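SecB-like chaperone Rv1957 (Mycobacterium tuberculosis, PDB 5MTW) acts as the chaperone of a type II toxin-antitoxin-chaperone system, prevents aggregation of the antitoxin HigA1 and is required for neutralisation of the toxin HigB1. Local coordinates at residues V60-F70 / D122-A132; F138-Y149 / L160-P168. All coordinates share one frame; numbering follows the deposited sequence.

Interaction 1. Residues V60-F70 / D122-A132; sequences VDADPATISAF and DPTEEELTAYA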
loop_
_atom_site.group_PDB
_atom_site.type_symbol
_atom_site.label_atom_id
_atom_site.label_comp_id
_atom_site.label_asym_id
_atom_site.label_seq_id
_atom_site.Cartn_x
_atom_site.Cartn_y
_atom_site.Cartn_z
ATOM N N VAL A 60 -23.086 -2.116 -11.119
ATOM C CA VAL A 60 -23.393 -3.191 -10.142
ATOM C C VAL A 60 -23.634 -4.497 -10.975
ATOM O O VAL A 60 -24.129 -4.453 -12.089
ATOM C CB VAL A 60 -24.500 -2.782 -9.151
ATOM C CG1 VAL A 60 -25.814 -2.488 -9.844
ATOM C CG2 VAL A 60 -24.733 -3.848 -8.067
ATOM N N ASP A 61 -23.163 -5.622 -10.476
ATOM C CA ASP A 61 -23.422 -6.928 -11.146
ATOM C C ASP A 61 -24.170 -7.740 -10.143
ATOM O O ASP A 61 -23.715 -7.932 -8.972
ATOM C CB ASP A 61 -22.136 -7.692 -11.535
ATOM C CG ASP A 61 -21.188 -6.899 -12.373
ATOM O OD1 ASP A 61 -21.627 -6.346 -13.405
ATOM O OD2 ASP A 61 -19.972 -6.843 -12.007
ATOM N N ALA A 62 -25.348 -8.205 -10.550
ATOM C CA ALA A 62 -26.202 -8.971 -9.702
ATOM C C ALA A 62 -27.023 -9.953 -10.496
ATOM O O ALA A 62 -27.143 -9.836 -11.692
ATOM C CB ALA A 62 -27.091 -8.024 -8.931
ATOM N N ASP A 63 -27.531 -10.966 -9.849
ATOM C CA ASP A 63 -28.499 -11.854 -10.522
ATOM C C ASP A 63 -29.285 -12.426 -9.388
ATOM O O ASP A 63 -29.010 -13.515 -8.971
ATOM C CB ASP A 63 -27.795 -12.976 -11.272
ATOM C CG ASP A 63 -28.804 -13.996 -11.970
ATOM O OD1 ASP A 63 -30.105 -13.903 -11.955
ATOM O OD2 ASP A 63 -28.208 -14.934 -12.523
ATOM N N PRO A 64 -30.185 -11.616 -8.837
ATOM C CA PRO A 64 -30.758 -11.903 -7.528
ATOM C C PRO A 64 -31.673 -13.119 -7.440
ATOM O O PRO A 64 -31.894 -13.630 -6.336
ATOM C CB PRO A 64 -31.501 -10.607 -7.145
ATOM C CG PRO A 64 -31.416 -9.693 -8.312
ATOM C CD PRO A 64 -30.487 -10.266 -9.324
ATOM N N ALA A 65 -32.169 -13.621 -8.565
ATOM C CA ALA A 65 -32.965 -14.841 -8.530
ATOM C C ALA A 65 -32.104 -16.103 -8.327
ATOM O O ALA A 65 -32.604 -17.116 -7.874
ATOM C CB ALA A 65 -33.829 -14.947 -9.776
ATOM N N THR A 66 -30.814 -16.037 -8.637
ATOM C CA THR A 66 -29.937 -17.221 -8.539
ATOM C C THR A 66 -29.008 -17.189 -7.364
ATOM O O THR A 66 -28.642 -18.228 -6.853
ATOM C CB THR A 66 -28.923 -17.282 -9.653
ATOM O OG1 THR A 66 -29.378 -16.490 -10.731
ATOM C CG2 THR A 66 -28.647 -18.701 -10.051
ATOM N N ILE A 67 -28.502 -15.999 -7.050
ATOM C CA ILE A 67 -27.622 -15.851 -5.912
ATOM C C ILE A 67 -27.909 -14.565 -5.219
ATOM O O ILE A 67 -28.315 -13.535 -5.842
ATOM C CB ILE A 67 -26.112 -15.957 -6.220
ATOM C CG1 ILE A 67 -25.657 -14.997 -7.313
ATOM C CG2 ILE A 67 -25.700 -17.400 -6.492
ATOM C CD1 ILE A 67 -24.133 -14.916 -7.393
ATOM N N SER A 68 -27.720 -14.630 -3.918
ATOM C CA SER A 68 -28.041 -13.495 -3.096
ATOM C C SER A 68 -26.693 -12.751 -2.832
ATOM O O SER A 68 -26.352 -12.456 -1.698
ATOM C CB SER A 68 -28.727 -13.982 -1.806
ATOM O OG SER A 68 -27.823 -14.738 -1.040
ATOM N N ALA A 69 -25.885 -12.579 -3.879
ATOM C CA ALA A 69 -24.612 -11.831 -3.762
ATOM C C ALA A 69 -24.584 -10.836 -4.936
ATOM O O ALA A 69 -25.113 -11.120 -6.008
ATOM C CB ALA A 69 -23.403 -12.744 -3.761
ATOM N N PHE A 70 -23.991 -9.660 -4.694
ATOM C CA PHE A 70 -23.721 -8.723 -5.764
ATOM C C PHE A 70 -22.392 -8.023 -5.663
ATOM O O PHE A 70 -21.808 -7.875 -4.585
ATOM C CB PHE A 70 -24.827 -7.700 -5.899
ATOM C CG PHE A 70 -25.077 -6.883 -4.671
ATOM C CD1 PHE A 70 -25.817 -7.373 -3.645
ATOM C CD2 PHE A 70 -24.567 -5.594 -4.568
ATOM C CE1 PHE A 70 -26.071 -6.619 -2.483
ATOM C CE2 PHE A 70 -24.832 -4.824 -3.435
ATOM C CZ PHE A 70 -25.575 -5.346 -2.400
ATOM N N ASP A 122 -36.979 -10.507 -3.687
ATOM C CA ASP A 122 -35.683 -10.167 -4.328
ATOM C C ASP A 122 -35.450 -8.635 -4.524
ATOM O O ASP A 122 -36.362 -7.881 -4.873
ATOM C CB ASP A 122 -35.562 -10.817 -5.715
ATOM C CG ASP A 122 -35.246 -12.282 -5.656
ATOM O OD1 ASP A 122 -35.026 -12.795 -4.575
ATOM O OD2 ASP A 122 -35.192 -12.944 -6.706
ATOM N N PRO A 123 -34.211 -8.177 -4.314
ATOM C CA PRO A 123 -33.895 -6.791 -4.664
ATOM C C PRO A 123 -34.043 -6.505 -6.184
ATOM O O PRO A 123 -33.665 -7.342 -7.025
ATOM C CB PRO A 123 -32.443 -6.644 -4.228
ATOM C CG PRO A 123 -32.250 -7.681 -3.156
ATOM C CD PRO A 123 -33.202 -8.798 -3.443
ATOM N N THR A 124 -34.593 -5.344 -6.532
ATOM C CA THR A 124 -34.711 -4.932 -7.944
ATOM C C THR A 124 -33.477 -4.106 -8.418
ATOM O O THR A 124 -32.679 -3.647 -7.581
ATOM C CB THR A 124 -35.958 -4.070 -8.130
ATOM O OG1 THR A 124 -35.814 -2.878 -7.352
ATOM C CG2 THR A 124 -37.216 -4.830 -7.706
ATOM N N GLU A 125 -33.356 -3.937 -9.742
ATOM C CA GLU A 125 -32.307 -3.152 -10.376
ATOM C C GLU A 125 -32.178 -1.733 -9.826
ATOM O O GLU A 125 -31.067 -1.231 -9.699
ATOM C CB GLU A 125 -32.458 -3.178 -11.901
ATOM C CG GLU A 125 -31.696 -2.101 -12.671
ATOM C CD GLU A 125 -31.797 -2.299 -14.174
ATOM O OE1 GLU A 125 -32.791 -2.910 -14.627
ATOM O OE2 GLU A 125 -30.883 -1.852 -14.902
ATOM N N GLU A 126 -33.294 -1.120 -9.426
ATOM C CA GLU A 126 -33.282 0.222 -8.818
ATOM C C GLU A 126 -32.669 0.200 -7.442
ATOM O O GLU A 126 -31.933 1.120 -7.076
ATOM C CB GLU A 126 -34.704 0.805 -8.697
ATOM C CG GLU A 126 -35.352 1.134 -10.031
ATOM C CD GLU A 126 -35.702 -0.112 -10.854
ATOM O OE1 GLU A 126 -36.164 -1.116 -10.252
ATOM O OE2 GLU A 126 -35.492 -0.101 -12.092
ATOM N N GLU A 127 -33.054 -0.798 -6.644
ATOM C CA GLU A 127 -32.571 -0.947 -5.295
ATOM C C GLU A 127 -31.008 -1.182 -5.288
ATOM O O GLU A 127 -30.286 -0.540 -4.566
ATOM C CB GLU A 127 -33.313 -2.081 -4.583
ATOM C CG GLU A 127 -34.807 -1.854 -4.327
ATOM C CD GLU A 127 -35.441 -2.885 -3.370
ATOM O OE1 GLU A 127 -35.249 -4.102 -3.522
ATOM O OE2 GLU A 127 -36.160 -2.491 -2.435
ATOM N N LEU A 128 -30.546 -2.095 -6.137
ATOM C CA LEU A 128 -29.154 -2.398 -6.313
ATOM C C LEU A 128 -28.372 -1.163 -6.749
ATOM O O LEU A 128 -27.315 -0.861 -6.163
ATOM C CB LEU A 128 -29.016 -3.531 -7.317
ATOM C CG LEU A 128 -29.513 -4.841 -6.706
ATOM C CD1 LEU A 128 -29.992 -5.841 -7.784
ATOM C CD2 LEU A 128 -28.406 -5.432 -5.871
ATOM N N THR A 129 -28.893 -0.448 -7.759
ATOM C CA THR A 129 -28.280 0.802 -8.297
ATOM C C THR A 129 -28.189 1.878 -7.217
ATOM O O THR A 129 -27.148 2.427 -7.008
ATOM C CB THR A 129 -29.023 1.294 -9.556
ATOM O OG1 THR A 129 -28.777 0.348 -10.602
ATOM C CG2 THR A 129 -28.522 2.621 -10.035
ATOM N N ALA A 130 -29.234 2.085 -6.433
ATOM C CA ALA A 130 -29.189 3.139 -5.414
ATOM C C ALA A 130 -28.139 2.795 -4.324
ATOM O O ALA A 130 -27.427 3.682 -3.793
ATOM C CB ALA A 130 -30.553 3.307 -4.774
ATOM N N TYR A 131 -28.104 1.504 -3.969
ATOM C CA TYR A 131 -27.231 1.031 -2.890
ATOM C C TYR A 131 -25.800 1.182 -3.311
ATOM O O TYR A 131 -25.019 1.589 -2.500
ATOM C CB TYR A 131 -27.505 -0.417 -2.499
ATOM C CG TYR A 131 -26.663 -0.957 -1.325
ATOM C CD1 TYR A 131 -26.993 -0.669 0.001
ATOM C CD2 TYR A 131 -25.524 -1.708 -1.558
ATOM C CE1 TYR A 131 -26.254 -1.178 1.064
ATOM C CE2 TYR A 131 -24.751 -2.209 -0.517
ATOM C CZ TYR A 131 -25.120 -1.964 0.795
ATOM O OH TYR A 131 -24.354 -2.472 1.815
ATOM N N ALA A 132 -25.504 0.862 -4.588
ATOM C CA ALA A 132 -24.186 0.967 -5.217
ATOM C C ALA A 132 -23.731 2.398 -5.262
ATOM O O ALA A 132 -22.552 2.709 -4.998
ATOM C CB ALA A 132 -24.156 0.402 -6.643
#
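Leu128 is the bump of this contact, its forked end pushed from the first turns of helix 125-154 into a hollow walled by Ala62, Pro64 and Phe70. The two methyls divide the work. CD1 reaches the methyl of Ala62, CB to CD1 3.8 Å, and the outer edge of the Pro64 ring, while CD2 sits over one face of the Phe70 ring, 3.9 Å from its centroid, in a CH-pi contact. With CG of Phe70 placed between its backbone N and carbonyl carbon (chi1 59°), that face is turned to the helix and the far rim runs on to Tyr131, where Phe70 CE2 lies 3.7 Å from Tyr131 CD2, the ring planes 80° apart. Further along the helix, Val60 fits against the small Ala132, CB to CB 4.1 Å. At the other end, the Pro64 ring rests on the backbone of Pro123, CG to O 3.5 Å. No hydrogen bond joins the segments. The hairpin linking strands 50-62 and 69-82 is thus packed on the start of the helix; Leu22 of helix 20-25 also touches Leu128, and Phe112 of strand 99-114 meets the rings of both Phe70 and Tyr131.

Interaction 2. Residues F138-Y149 / L160-P168; sequences FALYPYIREYVY and LTLEILSRP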
loop_
_atom_site.group_PDB
_atom_site.type_symbol
_atom_site.label_atom_id
_atom_site.label_comp_id
_atom_site.label_asym_id
_atom_site.label_seq_id
_atom_site.Cartn_x
_atom_site.Cartn_y
_atom_site.Cartn_z
ATOM N N PHE A 138 -19.145 4.849 -1.469
ATOM C CA PHE A 138 -18.391 5.374 -0.330
ATOM C C PHE A 138 -17.545 4.323 0.433
ATOM O O PHE A 138 -16.608 4.680 1.156
ATOM C CB PHE A 138 -19.329 6.169 0.588
ATOM C CG PHE A 138 -19.676 7.521 -0.017
ATOM C CD1 PHE A 138 -18.873 8.615 0.223
ATOM C CD2 PHE A 138 -20.752 7.669 -0.878
ATOM C CE1 PHE A 138 -19.162 9.850 -0.347
ATOM C CE2 PHE A 138 -21.039 8.902 -1.459
ATOM C CZ PHE A 138 -20.236 9.992 -1.186
ATOM N N ALA A 139 -17.906 3.052 0.309
ATOM C CA ALA A 139 -17.041 1.981 0.814
ATOM C C ALA A 139 -15.717 1.857 0.008
ATOM O O ALA A 139 -14.599 1.517 0.523
ATOM C CB ALA A 139 -17.799 0.672 0.735
ATOM N N LEU A 140 -15.878 2.035 -1.277
ATOM C CA LEU A 140 -14.803 1.812 -2.245
ATOM C C LEU A 140 -13.887 3.037 -2.354
ATOM O O LEU A 140 -12.708 2.914 -2.633
ATOM C CB LEU A 140 -15.360 1.487 -3.637
ATOM C CG LEU A 140 -15.794 0.013 -3.862
ATOM C CD1 LEU A 140 -16.545 -0.160 -5.192
ATOM C CD2 LEU A 140 -14.505 -0.813 -3.812
ATOM N N TYR A 141 -14.426 4.234 -2.155
ATOM C CA TYR A 141 -13.654 5.429 -2.335
ATOM C C TYR A 141 -12.319 5.432 -1.590
ATOM O O TYR A 141 -11.320 5.816 -2.171
ATOM C CB TYR A 141 -14.477 6.729 -2.048
ATOM C CG TYR A 141 -13.673 7.967 -2.320
ATOM C CD1 TYR A 141 -13.513 8.436 -3.604
ATOM C CD2 TYR A 141 -13.090 8.676 -1.305
ATOM C CE1 TYR A 141 -12.775 9.559 -3.859
ATOM C CE2 TYR A 141 -12.333 9.809 -1.553
ATOM C CZ TYR A 141 -12.182 10.249 -2.845
ATOM O OH TYR A 141 -11.560 11.391 -3.188
ATOM N N PRO A 142 -12.285 4.939 -0.320
ATOM C CA PRO A 142 -10.966 5.001 0.376
ATOM C C PRO A 142 -9.890 4.082 -0.264
ATOM O O PRO A 142 -8.721 4.393 -0.271
ATOM C CB PRO A 142 -11.311 4.554 1.799
ATOM C CG PRO A 142 -12.706 4.991 1.975
ATOM C CD PRO A 142 -13.396 4.836 0.633
ATOM N N TYR A 143 -10.333 3.008 -0.923
ATOM C CA TYR A 143 -9.425 2.125 -1.569
ATOM C C TYR A 143 -8.876 2.717 -2.839
ATOM O O TYR A 143 -7.704 2.486 -3.281
ATOM C CB TYR A 143 -10.113 0.815 -1.945
ATOM C CG TYR A 143 -10.447 0.010 -0.715
ATOM C CD1 TYR A 143 -11.610 0.282 0.003
ATOM C CD2 TYR A 143 -9.618 -1.015 -0.277
ATOM C CE1 TYR A 143 -11.947 -0.443 1.163
ATOM C CE2 TYR A 143 -9.947 -1.758 0.866
ATOM C CZ TYR A 143 -11.111 -1.474 1.580
ATOM O OH TYR A 143 -11.426 -2.251 2.708
ATOM N N ILE A 144 -9.726 3.524 -3.424
ATOM C CA ILE A 144 -9.386 4.226 -4.660
ATOM C C ILE A 144 -8.363 5.311 -4.348
ATOM O O ILE A 144 -7.427 5.456 -5.013
ATOM C CB ILE A 144 -10.613 4.850 -5.382
ATOM C CG1 ILE A 144 -11.433 3.743 -6.091
ATOM C CG2 ILE A 144 -10.163 5.889 -6.400
ATOM C CD1 ILE A 144 -12.892 4.116 -6.441
ATOM N N ARG A 145 -8.595 6.035 -3.281
ATOM C CA ARG A 145 -7.671 7.081 -2.862
ATOM C C ARG A 145 -6.281 6.511 -2.474
ATOM O O ARG A 145 -5.238 7.065 -2.807
ATOM C CB ARG A 145 -8.303 7.785 -1.638
ATOM C CG ARG A 145 -7.402 8.786 -0.947
ATOM C CD ARG A 145 -8.298 9.623 0.028
ATOM N NE ARG A 145 -7.538 10.605 0.853
ATOM C CZ ARG A 145 -6.960 10.339 2.009
ATOM N NH1 ARG A 145 -6.959 9.114 2.528
ATOM N NH2 ARG A 145 -6.341 11.281 2.670
ATOM N N GLU A 146 -6.283 5.387 -1.758
ATOM C CA GLU A 146 -5.034 4.774 -1.351
ATOM C C GLU A 146 -4.256 4.282 -2.593
ATOM O O GLU A 146 -3.043 4.375 -2.664
ATOM C CB GLU A 146 -5.220 3.630 -0.367
ATOM C CG GLU A 146 -3.896 3.034 0.124
ATOM C CD GLU A 146 -3.290 1.997 -0.826
ATOM O OE1 GLU A 146 -4.033 1.399 -1.623
ATOM O OE2 GLU A 146 -2.047 1.756 -0.800
ATOM N N TYR A 147 -4.985 3.774 -3.578
ATOM C CA TYR A 147 -4.345 3.284 -4.752
ATOM C C TYR A 147 -3.676 4.404 -5.579
ATOM O O TYR A 147 -2.587 4.221 -6.138
ATOM C CB TYR A 147 -5.384 2.428 -5.597
ATOM C CG TYR A 147 -4.702 1.807 -6.735
ATOM C CD1 TYR A 147 -3.729 0.818 -6.535
ATOM C CD2 TYR A 147 -4.972 2.186 -8.030
ATOM C CE1 TYR A 147 -3.029 0.255 -7.603
ATOM C CE2 TYR A 147 -4.298 1.634 -9.084
ATOM C CZ TYR A 147 -3.314 0.668 -8.866
ATOM O OH TYR A 147 -2.607 0.203 -10.002
ATOM N N VAL A 148 -4.359 5.552 -5.682
ATOM C CA VAL A 148 -3.830 6.680 -6.364
ATOM C C VAL A 148 -2.549 7.189 -5.689
ATOM O O VAL A 148 -1.613 7.534 -6.330
ATOM C CB VAL A 148 -4.885 7.741 -6.615
ATOM C CG1 VAL A 148 -4.292 9.020 -7.150
ATOM C CG2 VAL A 148 -5.930 7.243 -7.642
ATOM N N TYR A 149 -2.566 7.163 -4.358
ATOM C CA TYR A 149 -1.456 7.653 -3.577
ATOM C C TYR A 149 -0.267 6.704 -3.803
ATOM O O TYR A 149 0.859 7.123 -3.975
ATOM C CB TYR A 149 -1.836 7.720 -2.086
ATOM C CG TYR A 149 -0.663 8.000 -1.204
ATOM C CD1 TYR A 149 -0.181 9.282 -1.022
ATOM C CD2 TYR A 149 -0.030 6.976 -0.531
ATOM C CE1 TYR A 149 0.855 9.518 -0.165
ATOM C CE2 TYR A 149 1.030 7.203 0.316
ATOM C CZ TYR A 149 1.483 8.486 0.496
ATOM O OH TYR A 149 2.571 8.728 1.358
ATOM N N LEU A 160 -0.097 12.103 -5.093
ATOM C CA LEU A 160 -1.413 12.632 -5.158
ATOM C C LEU A 160 -2.293 12.009 -4.074
ATOM O O LEU A 160 -2.535 10.780 -4.076
ATOM C CB LEU A 160 -2.088 12.281 -6.471
ATOM C CG LEU A 160 -3.528 12.771 -6.596
ATOM C CD1 LEU A 160 -3.548 14.255 -6.254
ATOM C CD2 LEU A 160 -3.942 12.638 -8.019
ATOM N N THR A 161 -2.760 12.860 -3.165
ATOM C CA THR A 161 -3.724 12.415 -2.152
ATOM C C THR A 161 -5.117 12.998 -2.445
ATOM O O THR A 161 -5.333 14.198 -2.293
ATOM C CB THR A 161 -3.224 12.794 -0.713
ATOM O OG1 THR A 161 -1.986 12.153 -0.485
ATOM C CG2 THR A 161 -4.165 12.354 0.316
ATOM N N LEU A 162 -6.042 12.165 -2.909
ATOM C CA LEU A 162 -7.373 12.655 -3.231
ATOM C C LEU A 162 -8.026 13.260 -1.974
ATOM O O LEU A 162 -7.666 12.914 -0.803
ATOM C CB LEU A 162 -8.233 11.550 -3.842
ATOM C CG LEU A 162 -7.682 10.903 -5.079
ATOM C CD1 LEU A 162 -8.730 9.825 -5.516
ATOM C CD2 LEU A 162 -7.411 11.999 -6.154
ATOM N N GLU A 163 -8.947 14.157 -2.239
ATOM C CA GLU A 163 -9.757 14.776 -1.194
ATOM C C GLU A 163 -10.663 13.744 -0.482
ATOM O O GLU A 163 -11.136 12.733 -1.063
ATOM C CB GLU A 163 -10.643 15.888 -1.769
ATOM C CG GLU A 163 -9.953 16.714 -2.845
ATOM C CD GLU A 163 -10.218 16.204 -4.315
ATOM O OE1 GLU A 163 -9.865 15.007 -4.778
ATOM O OE2 GLU A 163 -10.801 17.078 -5.030
ATOM N N ILE A 164 -10.875 13.978 0.792
ATOM C CA ILE A 164 -11.878 13.230 1.527
ATOM C C ILE A 164 -13.307 13.592 1.011
ATOM O O ILE A 164 -13.709 14.724 1.057
ATOM C CB ILE A 164 -11.733 13.497 3.063
ATOM C CG1 ILE A 164 -10.315 13.153 3.516
ATOM C CG2 ILE A 164 -12.732 12.663 3.792
ATOM C CD1 ILE A 164 -9.922 11.681 3.292
ATOM N N LEU A 165 -14.037 12.651 0.427
ATOM C CA LEU A 165 -15.368 12.971 -0.100
ATOM C C LEU A 165 -16.406 13.007 1.006
ATOM O O LEU A 165 -16.491 12.037 1.760
ATOM C CB LEU A 165 -15.768 11.974 -1.208
ATOM C CG LEU A 165 -14.910 12.276 -2.456
ATOM C CD1 LEU A 165 -15.416 11.587 -3.725
ATOM C CD2 LEU A 165 -14.711 13.790 -2.704
ATOM N N SER A 166 -17.156 14.132 1.103
ATOM C CA SER A 166 -18.366 14.255 1.956
ATOM C C SER A 166 -19.500 13.294 1.583
ATOM O O SER A 166 -19.839 13.163 0.440
ATOM C CB SER A 166 -18.985 15.665 1.851
ATOM O OG SER A 166 -18.585 16.524 2.898
ATOM N N ARG A 167 -20.154 12.722 2.575
ATOM C CA ARG A 167 -21.382 11.985 2.369
ATOM C C ARG A 167 -22.541 12.539 3.208
ATOM O O ARG A 167 -22.366 12.740 4.381
ATOM C CB ARG A 167 -21.099 10.587 2.816
ATOM C CG ARG A 167 -22.191 9.630 2.475
ATOM C CD ARG A 167 -21.796 8.343 3.096
ATOM N NE ARG A 167 -22.739 7.283 2.791
ATOM C CZ ARG A 167 -22.477 6.019 3.069
ATOM N NH1 ARG A 167 -21.299 5.694 3.647
ATOM N NH2 ARG A 167 -23.368 5.094 2.766
ATOM N N PRO A 168 -23.737 12.754 2.632
ATOM C CA PRO A 168 -24.881 13.028 3.559
ATOM C C PRO A 168 -25.082 11.914 4.627
ATOM O O PRO A 168 -25.345 10.766 4.269
ATOM C CB PRO A 168 -26.093 13.109 2.621
ATOM C CG PRO A 168 -25.660 12.484 1.326
ATOM C CD PRO A 168 -24.166 12.666 1.224
HETATM O O HOH W 1 -4.978 9.601 -3.324
#
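The extended segment 160-168 doubles back along residues 138-149 of helix 125-154, its backbone nearest at Tyr149 and Leu160, whose CA atoms are 5.2 Å apart, and farther off toward Phe138 and Arg167. This is the C-terminal tail of the SecB-like fold, returning along the long helix that packs on the four-stranded antiparallel sheet. Two side chains of the helix grip consecutive carbonyls of the tail. Tyr141 OH donates to Glu163 O at 2.5 Å, a short bond lying in the carbonyl plane. Arg145 extends from CG to NE, sliding past Leu162 in the opposite direction, and its NE donates to Leu162 O at 2.8 Å; the acceptor lies in the guanidinium plane, although the donor is tilted 34° from the carbonyl plane. Ile164 CD1 lies over one face of that guanidinium, 3.5 Å from Arg145 CZ, and Thr161 CG2 touches NH2 obliquely. Leu165 crosses the Tyr141 ring at about a right angle, with CD1 over the face toward the rim. At the far end the stretched aliphatic chain of Arg167 covers Phe138: CG stands over the ring centre, and the guanidinium is turned only 14° from the ring plane. Near Leu160, the side chains of Val148 and Leu160 lie side by side, pointing the same way, with Val148 CG1 against Leu160 CD2. Phe56 of strand 50-62 touches Tyr141, and Tyr52 of that strand binds the carboxylate of Glu163. Across the subunit interface, Ser166 OG bonds to Gln27 of the second subunit. A single water joins the two backbones near the Leu160 end of the tail, donating to Arg145 O at 2.6 Å and to Leu160 O, and accepting from Leu162 N.

Overall arrangement
Both contacts draw on helix 125-154: interaction 1 on its first turns, interaction 2 on its middle and later ones. They follow each other along the chain without overlap, their centres about 24 Å apart and their nearest atoms about 5 Å. Interaction 1 packs the helix start against one end of the sheet, at the hairpin between strands 50-62 and 69-82, whereas interaction 2 lays the C-terminal tail beside the helix, nearer the chain's centre. The helix thus touches both the sheet and the tail. The bound antitoxin peptide touches residues of both sites, and other subunits of the homotetramer pack mainly around interaction 2.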